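Exported protein (Bacteroides fragilis, PDB 4JX0) is of unknown function but binds magnesium and joins an N-terminal BT_3987-like (DUF1735) domain to a second domain probably of the F5/F8 type C family. Local coordinates at residues A[67-72]-A[126-131]; A[103-108]-A[140-145]; A[184-189]-A[285-290]. All blocks are in the same frame, centred on the assembly; numbering follows the deposited sequence.

Contact 1: residues A[67-72]-A[126-131]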
loop_
_atom_site.group_PDB
_atom_site.type_symbol
_atom_site.label_atom_id
_atom_site.label_comp_id
_atom_site.label_asym_id
_atom_site.label_seq_id
_atom_site.Cartn_x
_atom_site.Cartn_y
_atom_site.Cartn_z
ATOM N N LEU A 67 7.516 -6.185 -11.107
ATOM C CA LEU A 67 6.187 -6.299 -11.700
ATOM C C LEU A 67 6.253 -7.350 -12.777
ATOM O O LEU A 67 6.959 -7.152 -13.762
ATOM C CB LEU A 67 5.750 -4.957 -12.281
ATOM C CG LEU A 67 4.995 -4.047 -11.339
ATOM C CD1 LEU A 67 5.123 -2.605 -11.782
ATOM C CD2 LEU A 67 3.519 -4.455 -11.258
ATOM N N SER A 68 5.570 -8.486 -12.579
ATOM C CA SER A 68 5.563 -9.580 -13.549
ATOM C C SER A 68 4.307 -9.482 -14.420
ATOM O O SER A 68 3.202 -9.420 -13.885
ATOM C CB SER A 68 5.627 -10.920 -12.831
ATOM O OG SER A 68 5.920 -11.964 -13.744
ATOM N N PHE A 69 4.483 -9.419 -15.758
ATOM C CA PHE A 69 3.394 -9.313 -16.729
ATOM C C PHE A 69 3.273 -10.584 -17.541
ATOM O O PHE A 69 4.277 -11.054 -18.064
ATOM C CB PHE A 69 3.652 -8.143 -17.683
ATOM C CG PHE A 69 3.682 -6.798 -17.013
ATOM C CD1 PHE A 69 2.509 -6.087 -16.797
ATOM C CD2 PHE A 69 4.877 -6.249 -16.583
ATOM C CE1 PHE A 69 2.533 -4.853 -16.166
ATOM C CE2 PHE A 69 4.899 -5.001 -15.964
ATOM C CZ PHE A 69 3.726 -4.318 -15.748
ATOM N N LYS A 70 2.050 -11.112 -17.690
ATOM C CA LYS A 70 1.793 -12.320 -18.481
ATOM C C LYS A 70 1.717 -11.955 -19.963
ATOM O O LYS A 70 1.066 -10.965 -20.306
ATOM C CB LYS A 70 0.477 -12.967 -18.026
ATOM C CG LYS A 70 0.264 -14.379 -18.544
ATOM C CD LYS A 70 -0.786 -15.149 -17.725
ATOM C CE LYS A 70 -2.203 -14.756 -18.059
ATOM N NZ LYS A 70 -3.190 -15.464 -17.203
ATOM N N VAL A 71 2.386 -12.722 -20.836
ATOM C CA VAL A 71 2.364 -12.478 -22.280
ATOM C C VAL A 71 1.763 -13.701 -22.937
ATOM O O VAL A 71 2.358 -14.770 -22.857
ATOM C CB VAL A 71 3.759 -12.152 -22.856
ATOM C CG1 VAL A 71 3.664 -11.811 -24.344
ATOM C CG2 VAL A 71 4.428 -11.022 -22.078
ATOM N N LYS A 72 0.593 -13.552 -23.581
ATOM C CA LYS A 72 -0.110 -14.656 -24.231
ATOM C C LYS A 72 0.068 -14.637 -25.763
ATOM O O LYS A 72 0.318 -13.588 -26.345
ATOM C CB LYS A 72 -1.617 -14.576 -23.902
ATOM C CG LYS A 72 -1.951 -14.671 -22.416
ATOM C CD LYS A 72 -3.424 -14.389 -22.111
ATOM C CE LYS A 72 -4.331 -15.549 -22.424
ATOM N NZ LYS A 72 -5.746 -15.254 -22.075
ATOM N N VAL A 126 7.249 -11.396 -18.533
ATOM C CA VAL A 126 8.254 -10.359 -18.744
ATOM C C VAL A 126 8.246 -9.522 -17.464
ATOM O O VAL A 126 7.174 -9.274 -16.911
ATOM C CB VAL A 126 8.029 -9.543 -20.033
ATOM C CG1 VAL A 126 8.271 -10.410 -21.259
ATOM C CG2 VAL A 126 6.638 -8.934 -20.082
ATOM N N LYS A 127 9.426 -9.179 -16.937
ATOM C CA LYS A 127 9.556 -8.498 -15.646
ATOM C C LYS A 127 10.019 -7.051 -15.780
ATOM O O LYS A 127 10.870 -6.748 -16.611
ATOM C CB LYS A 127 10.564 -9.267 -14.767
ATOM C CG LYS A 127 10.160 -9.381 -13.308
ATOM C CD LYS A 127 11.297 -9.912 -12.427
ATOM C CE LYS A 127 11.605 -11.383 -12.620
ATOM N NZ LYS A 127 12.786 -11.810 -11.828
ATOM N N LEU A 128 9.473 -6.175 -14.922
ATOM C CA LEU A 128 9.855 -4.772 -14.793
ATOM C C LEU A 128 10.277 -4.596 -13.367
ATOM O O LEU A 128 9.454 -4.786 -12.476
ATOM C CB LEU A 128 8.691 -3.838 -15.151
ATOM C CG LEU A 128 8.814 -2.359 -14.740
ATOM C CD1 LEU A 128 10.151 -1.744 -15.164
ATOM C CD2 LEU A 128 7.678 -1.556 -15.308
ATOM N N THR A 129 11.550 -4.280 -13.139
ATOM C CA THR A 129 12.081 -4.100 -11.795
ATOM C C THR A 129 12.422 -2.626 -11.578
ATOM O O THR A 129 13.134 -2.032 -12.392
ATOM C CB THR A 129 13.285 -5.018 -11.584
ATOM O OG1 THR A 129 12.912 -6.354 -11.941
ATOM C CG2 THR A 129 13.808 -4.980 -10.152
ATOM N N LEU A 130 11.910 -2.053 -10.470
ATOM C CA LEU A 130 12.138 -0.659 -10.075
ATOM C C LEU A 130 13.323 -0.608 -9.114
ATOM O O LEU A 130 13.250 -1.208 -8.044
ATOM C CB LEU A 130 10.877 -0.074 -9.411
ATOM C CG LEU A 130 9.777 0.404 -10.356
ATOM C CD1 LEU A 130 9.360 -0.678 -11.327
ATOM C CD2 LEU A 130 8.577 0.868 -9.574
ATOM N N LYS A 131 14.411 0.080 -9.480
ATOM C CA LYS A 131 15.610 0.151 -8.639
ATOM C C LYS A 131 15.950 1.590 -8.223
ATOM O O LYS A 131 15.540 2.540 -8.884
ATOM C CB LYS A 131 16.816 -0.478 -9.373
ATOM C CG LYS A 131 17.188 0.165 -10.714
ATOM C CD LYS A 131 18.569 -0.272 -11.180
ATOM C CE LYS A 131 19.023 0.474 -12.408
ATOM N NZ LYS A 131 20.379 0.052 -12.834
#
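The ring of F69 meets the other strand with its rim: the carbonyl O of V126 and CB of L128 both lie at its edge, near the ring plane, with CE2 of F69 4.0 Å from CB of L128. The F69 and L128 side chains run side by side and point the same way. Y166 meets the F69 ring edge-to-face. CB of F69 rests on CG2 of V126, and this methyl also packs against CG2 of V71 at 3.6 Å, where the two valine side chains cross at about a right angle. The V126 methyl is placed there by its first torsion, which sets CG2 between the backbone N and the carbonyl carbon (CG1 at chi1 -68°).

Four backbone hydrogen bonds join the strands in two reciprocal pairs. N of L67 gives to O of L128 at 2.8 Å, and N of L128 returns a bond to O of L67; F69 and V126 exchange a second pair, in which N of F69 reaches O of V126 at 2.9 Å. Between them S68 faces K127 as a non-hydrogen-bonded pair on the other side of the sheet, where NZ of K127 turns away to a salt bridge with E113.

F69, V71 and V126 pack on V83, L85, I146 and L148 of strands 81-87 and 142-150; L67 is on the same face, its CB 4.3 Å from CB of L128. The two neighbouring antiparallel strands belong to one large mixed sheet folded over on itself, consistent with the sandwich-like folds of the E-set clan.

Contact 2: residues A[103-108]-A[140-145]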
loop_
_atom_site.group_PDB
_atom_site.type_symbol
_atom_site.label_atom_id
_atom_site.label_comp_id
_atom_site.label_asym_id
_atom_site.label_seq_id
_atom_site.Cartn_x
_atom_site.Cartn_y
_atom_site.Cartn_z
ATOM N N PRO A 103 5.237 14.001 -13.103
ATOM C CA PRO A 103 6.476 13.727 -13.848
ATOM C C PRO A 103 6.625 12.276 -14.272
ATOM O O PRO A 103 6.004 11.385 -13.701
ATOM C CB PRO A 103 7.576 14.112 -12.859
ATOM C CG PRO A 103 6.955 13.923 -11.532
ATOM C CD PRO A 103 5.530 14.354 -11.703
ATOM N N LEU A 104 7.451 12.044 -15.289
ATOM C CA LEU A 104 7.689 10.689 -15.773
ATOM C C LEU A 104 8.639 9.977 -14.843
ATOM O O LEU A 104 9.586 10.598 -14.349
ATOM C CB LEU A 104 8.261 10.683 -17.200
ATOM C CG LEU A 104 7.314 11.137 -18.302
ATOM C CD1 LEU A 104 8.081 11.470 -19.557
ATOM C CD2 LEU A 104 6.255 10.085 -18.587
ATOM N N PHE A 105 8.393 8.678 -14.596
ATOM C CA PHE A 105 9.284 7.872 -13.767
ATOM C C PHE A 105 10.601 7.719 -14.533
ATOM O O PHE A 105 10.550 7.295 -15.686
ATOM C CB PHE A 105 8.658 6.507 -13.471
ATOM C CG PHE A 105 9.483 5.641 -12.561
ATOM C CD1 PHE A 105 9.419 5.795 -11.183
ATOM C CD2 PHE A 105 10.326 4.668 -13.082
ATOM C CE1 PHE A 105 10.188 4.995 -10.340
ATOM C CE2 PHE A 105 11.083 3.855 -12.240
ATOM C CZ PHE A 105 11.013 4.027 -10.875
ATOM N N PRO A 106 11.769 8.128 -13.985
ATOM C CA PRO A 106 13.017 8.040 -14.771
ATOM C C PRO A 106 13.291 6.652 -15.367
ATOM O O PRO A 106 13.084 5.644 -14.703
ATOM C CB PRO A 106 14.108 8.434 -13.765
ATOM C CG PRO A 106 13.440 8.537 -12.448
ATOM C CD PRO A 106 12.002 8.732 -12.658
ATOM N N SER A 107 13.753 6.617 -16.627
ATOM C CA SER A 107 14.069 5.380 -17.361
ATOM C C SER A 107 15.213 4.613 -16.718
ATOM O O SER A 107 15.201 3.387 -16.726
ATOM C CB SER A 107 14.442 5.696 -18.808
ATOM O OG SER A 107 13.466 6.503 -19.448
ATOM N N GLU A 108 16.210 5.330 -16.182
ATOM C CA GLU A 108 17.364 4.725 -15.503
ATOM C C GLU A 108 16.945 3.867 -14.287
ATOM O O GLU A 108 17.616 2.877 -13.985
ATOM C CB GLU A 108 18.408 5.786 -15.073
ATOM C CG GLU A 108 17.914 6.899 -14.158
ATOM C CD GLU A 108 17.602 8.217 -14.844
ATOM O OE1 GLU A 108 16.918 8.197 -15.895
ATOM O OE2 GLU A 108 18.008 9.275 -14.308
ATOM N N SER A 140 3.655 14.395 -5.930
ATOM C CA SER A 140 2.651 14.218 -6.995
ATOM C C SER A 140 2.666 12.778 -7.551
ATOM O O SER A 140 1.682 12.335 -8.150
ATOM C CB SER A 140 2.890 15.200 -8.142
ATOM O OG SER A 140 3.498 16.404 -7.702
ATOM N N GLY A 141 3.791 12.092 -7.364
ATOM C CA GLY A 141 3.997 10.729 -7.800
ATOM C C GLY A 141 4.756 10.739 -9.099
ATOM O O GLY A 141 5.281 11.773 -9.520
ATOM N N TYR A 142 4.835 9.575 -9.721
ATOM C CA TYR A 142 5.469 9.381 -11.015
ATOM C C TYR A 142 4.553 8.529 -11.846
ATOM O O TYR A 142 3.742 7.785 -11.296
ATOM C CB TYR A 142 6.857 8.734 -10.874
ATOM C CG TYR A 142 7.824 9.546 -10.045
ATOM C CD1 TYR A 142 7.815 9.472 -8.661
ATOM C CD2 TYR A 142 8.766 10.373 -10.646
ATOM C CE1 TYR A 142 8.692 10.225 -7.890
ATOM C CE2 TYR A 142 9.659 11.122 -9.887
ATOM C CZ TYR A 142 9.619 11.045 -8.506
ATOM O OH TYR A 142 10.475 11.771 -7.713
ATOM N N VAL A 143 4.677 8.624 -13.160
ATOM C CA VAL A 143 3.835 7.864 -14.073
ATOM C C VAL A 143 4.681 7.314 -15.197
ATOM O O VAL A 143 5.687 7.917 -15.571
ATOM C CB VAL A 143 2.667 8.738 -14.597
ATOM C CG1 VAL A 143 3.149 9.835 -15.542
ATOM C CG2 VAL A 143 1.600 7.885 -15.261
HETATM N N MSE A 144 4.292 6.164 -15.729
HETATM C CA MSE A 144 5.014 5.608 -16.861
HETATM C C MSE A 144 4.153 4.670 -17.673
HETATM O O MSE A 144 3.224 4.045 -17.148
HETATM C CB MSE A 144 6.281 4.882 -16.424
HETATM C CG MSE A 144 6.046 3.715 -15.493
HETATM SE SE MSE A 144 7.690 2.730 -15.238
HETATM C CE MSE A 144 7.723 1.806 -16.838
ATOM N N ALA A 145 4.495 4.570 -18.964
ATOM C CA ALA A 145 3.830 3.700 -19.921
ATOM C C ALA A 145 4.855 2.759 -20.514
ATOM O O ALA A 145 6.003 3.155 -20.740
ATOM C CB ALA A 145 3.167 4.528 -21.008
#
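F105 and Y142 cross at about a right angle, touching CB to CB at 3.9 Å. CB of F105 also meets CB of M144. CG of F105, anti to the backbone N (chi1 -177°), sits beside the carbonyl carbon, and from there the ring reaches two partners: CD1 has CB of Y142 at the ring edge, in plane, while CD2 meets SE of the selenomethionine M144 at 3.9 Å. The selenium lies 4.8 Å from the F105 ring centroid and 49° off the normal, an oblique Met-aromatic contact. At the tip, CZ of F105 reaches CG of L130.

Two backbone hydrogen bonds tie the loop to the strand. N of V143 gives to O of P103 at 3.1 Å, and N of F105 gives to O of V143 at 3.0 Å, making a single bridge of L104 with V143. O of L104 lies in plane at the edge of the Y142 ring, whose CD2 also touches CG of P103 and CD of P106; OH of Y142 bonds to N of N138.

The loop between helix 96-99 and strand 110-117 thus lies against the start of strand 142-150, with L170 of strand 165-174 next to F105 and V92 of helix 90-93 touching L104 and V143.

Contact 3: residues A[184-189]-A[285-290]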
loop_
_atom_site.group_PDB
_atom_site.type_symbol
_atom_site.label_atom_id
_atom_site.label_comp_id
_atom_site.label_asym_id
_atom_site.label_seq_id
_atom_site.Cartn_x
_atom_site.Cartn_y
_atom_site.Cartn_z
ATOM N N LYS A 184 7.572 -2.969 24.482
ATOM C CA LYS A 184 8.247 -2.856 25.767
ATOM C C LYS A 184 7.498 -1.806 26.581
ATOM O O LYS A 184 6.995 -0.838 26.007
ATOM C CB LYS A 184 9.727 -2.467 25.542
ATOM C CG LYS A 184 10.579 -2.375 26.804
ATOM C CD LYS A 184 12.041 -2.073 26.463
ATOM C CE LYS A 184 12.897 -1.834 27.686
ATOM N NZ LYS A 184 14.293 -1.471 27.323
ATOM N N LYS A 185 7.377 -2.018 27.900
ATOM C CA LYS A 185 6.689 -1.091 28.810
ATOM C C LYS A 185 7.278 0.312 28.674
ATOM O O LYS A 185 8.504 0.454 28.606
ATOM C CB LYS A 185 6.815 -1.594 30.257
ATOM C CG LYS A 185 6.084 -0.763 31.302
ATOM C CD LYS A 185 5.969 -1.523 32.626
ATOM C CE LYS A 185 5.194 -0.766 33.675
ATOM N NZ LYS A 185 5.059 -1.542 34.942
ATOM N N ILE A 186 6.413 1.340 28.590
ATOM C CA ILE A 186 6.862 2.718 28.438
ATOM C C ILE A 186 7.313 3.225 29.778
ATOM O O ILE A 186 6.538 3.187 30.752
ATOM C CB ILE A 186 5.784 3.641 27.806
ATOM C CG1 ILE A 186 5.567 3.261 26.338
ATOM C CG2 ILE A 186 6.206 5.127 27.909
ATOM C CD1 ILE A 186 4.275 3.710 25.756
ATOM N N GLU A 187 8.550 3.802 29.762
ATOM C CA GLU A 187 9.219 4.440 30.890
ATOM C C GLU A 187 9.031 5.949 30.763
ATOM O O GLU A 187 9.848 6.648 30.165
ATOM C CB GLU A 187 10.723 4.059 30.941
ATOM C CG GLU A 187 11.002 2.564 31.026
ATOM C CD GLU A 187 10.306 1.773 32.125
ATOM O OE1 GLU A 187 10.029 2.344 33.207
ATOM O OE2 GLU A 187 10.070 0.562 31.911
ATOM N N GLY A 188 7.900 6.414 31.259
ATOM C CA GLY A 188 7.531 7.823 31.259
ATOM C C GLY A 188 6.556 8.056 32.387
ATOM O O GLY A 188 6.376 7.156 33.213
ATOM N N LYS A 189 5.886 9.216 32.415
ATOM C CA LYS A 189 4.901 9.493 33.465
ATOM C C LYS A 189 3.508 9.408 32.839
ATOM O O LYS A 189 3.173 10.201 31.963
ATOM C CB LYS A 189 5.133 10.819 34.219
ATOM C CG LYS A 189 5.930 11.910 33.525
ATOM C CD LYS A 189 6.315 13.012 34.500
ATOM C CE LYS A 189 6.694 14.314 33.834
ATOM N NZ LYS A 189 7.942 14.202 33.035
ATOM N N TYR A 285 1.716 -1.436 24.003
ATOM C CA TYR A 285 2.526 -0.243 24.265
ATOM C C TYR A 285 2.983 0.315 22.942
ATOM O O TYR A 285 3.794 -0.325 22.265
ATOM C CB TYR A 285 3.737 -0.559 25.160
ATOM C CG TYR A 285 3.385 -0.787 26.612
ATOM C CD1 TYR A 285 3.113 0.281 27.460
ATOM C CD2 TYR A 285 3.372 -2.066 27.152
ATOM C CE1 TYR A 285 2.828 0.081 28.811
ATOM C CE2 TYR A 285 3.098 -2.280 28.502
ATOM C CZ TYR A 285 2.829 -1.205 29.328
ATOM O OH TYR A 285 2.478 -1.454 30.628
ATOM N N ILE A 286 2.430 1.472 22.536
ATOM C CA ILE A 286 2.786 2.139 21.278
ATOM C C ILE A 286 3.766 3.236 21.648
ATOM O O ILE A 286 3.381 4.115 22.414
ATOM C CB ILE A 286 1.515 2.680 20.574
ATOM C CG1 ILE A 286 0.461 1.553 20.435
ATOM C CG2 ILE A 286 1.876 3.297 19.215
ATOM C CD1 ILE A 286 -0.815 1.948 19.898
ATOM N N SER A 287 5.030 3.172 21.176
ATOM C CA SER A 287 6.057 4.154 21.548
ATOM C C SER A 287 6.583 4.939 20.379
ATOM O O SER A 287 6.850 4.371 19.326
ATOM C CB SER A 287 7.245 3.459 22.208
ATOM O OG SER A 287 6.907 2.848 23.438
ATOM N N PHE A 288 6.813 6.243 20.593
ATOM C CA PHE A 288 7.440 7.103 19.607
ATOM C C PHE A 288 8.955 6.942 19.732
ATOM O O PHE A 288 9.483 7.081 20.842
ATOM C CB PHE A 288 7.043 8.577 19.811
ATOM C CG PHE A 288 5.612 8.905 19.457
ATOM C CD1 PHE A 288 5.183 8.879 18.140
ATOM C CD2 PHE A 288 4.727 9.353 20.422
ATOM C CE1 PHE A 288 3.873 9.218 17.803
ATOM C CE2 PHE A 288 3.415 9.693 20.084
ATOM C CZ PHE A 288 2.997 9.625 18.777
ATOM N N LYS A 289 9.657 6.644 18.619
ATOM C CA LYS A 289 11.123 6.504 18.620
ATOM C C LYS A 289 11.770 7.803 19.091
ATOM O O LYS A 289 12.703 7.783 19.896
ATOM C CB LYS A 289 11.642 6.110 17.235
ATOM C CG LYS A 289 11.338 4.663 16.889
ATOM C CD LYS A 289 11.635 4.334 15.444
ATOM C CE LYS A 289 11.710 2.843 15.243
ATOM N NZ LYS A 289 11.726 2.465 13.819
ATOM N N LYS A 290 11.227 8.929 18.615
ATOM C CA LYS A 290 11.600 10.280 19.006
ATOM C C LYS A 290 10.353 10.930 19.593
ATOM O O LYS A 290 9.382 11.054 18.849
ATOM C CB LYS A 290 12.110 11.053 17.772
ATOM C CG LYS A 290 12.547 12.476 18.079
ATOM C CD LYS A 290 13.281 13.121 16.918
ATOM C CE LYS A 290 13.831 14.475 17.305
ATOM N NZ LYS A 290 14.661 15.074 16.225
#
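CA of K185 sits over the centre of the Y285 ring, 3.7 Å from the centroid and 6° off the ring normal, a CH-pi contact on one face. The K185 side chain then runs beside the tyrosine, pointing the same way: its CG, anti to the backbone N at chi1 -177°, lies 3.7 Å from OH of Y285, and CD and CE of K185 continue past the same oxygen. The backbone on either side of K185 follows the ring too: O of K184 is 3.4 Å from CB of Y285, and N of I186 comes near CD1 of Y285.

I186 crosses Y285 obliquely. Its CD1 packs against CD1 of Y285 at 4.0 Å and lies 3.5 Å from O of I286, and its CG1 meets OG of S287. The contact is packing alone, the loop lying over the face of the strand from which Y285 and S287 project.

Further out, OD1 of N183 accepts a bond from N of Y285, and S287 pairs through its backbone with D180 of strand 179-180. Strand 283-294 is also paired with strand 235-244, where R242 touches Y285; I286 reaches V260 of strand 255-263, and the loop 184-189 runs on into strand 190-191.

From the N terminus, strand 66-73 comes first, and contact 1 closes a loop when strand 123-130 returns beside it. Contact 2 opens within that loop, at 103-108, and closes beyond it at 140-145, so the two cross, their segments alternating along the chain. They meet physically as well, where CD2 of L128 packs on CE of M144. Both belong to the N-terminal domain and its large mixed sheet. Contact 3 opens only after both have closed and joins 184-189 to strand 283-294 in the C-terminal part, its centre about 43 Å from that of contact 1 and 39 Å from that of contact 2.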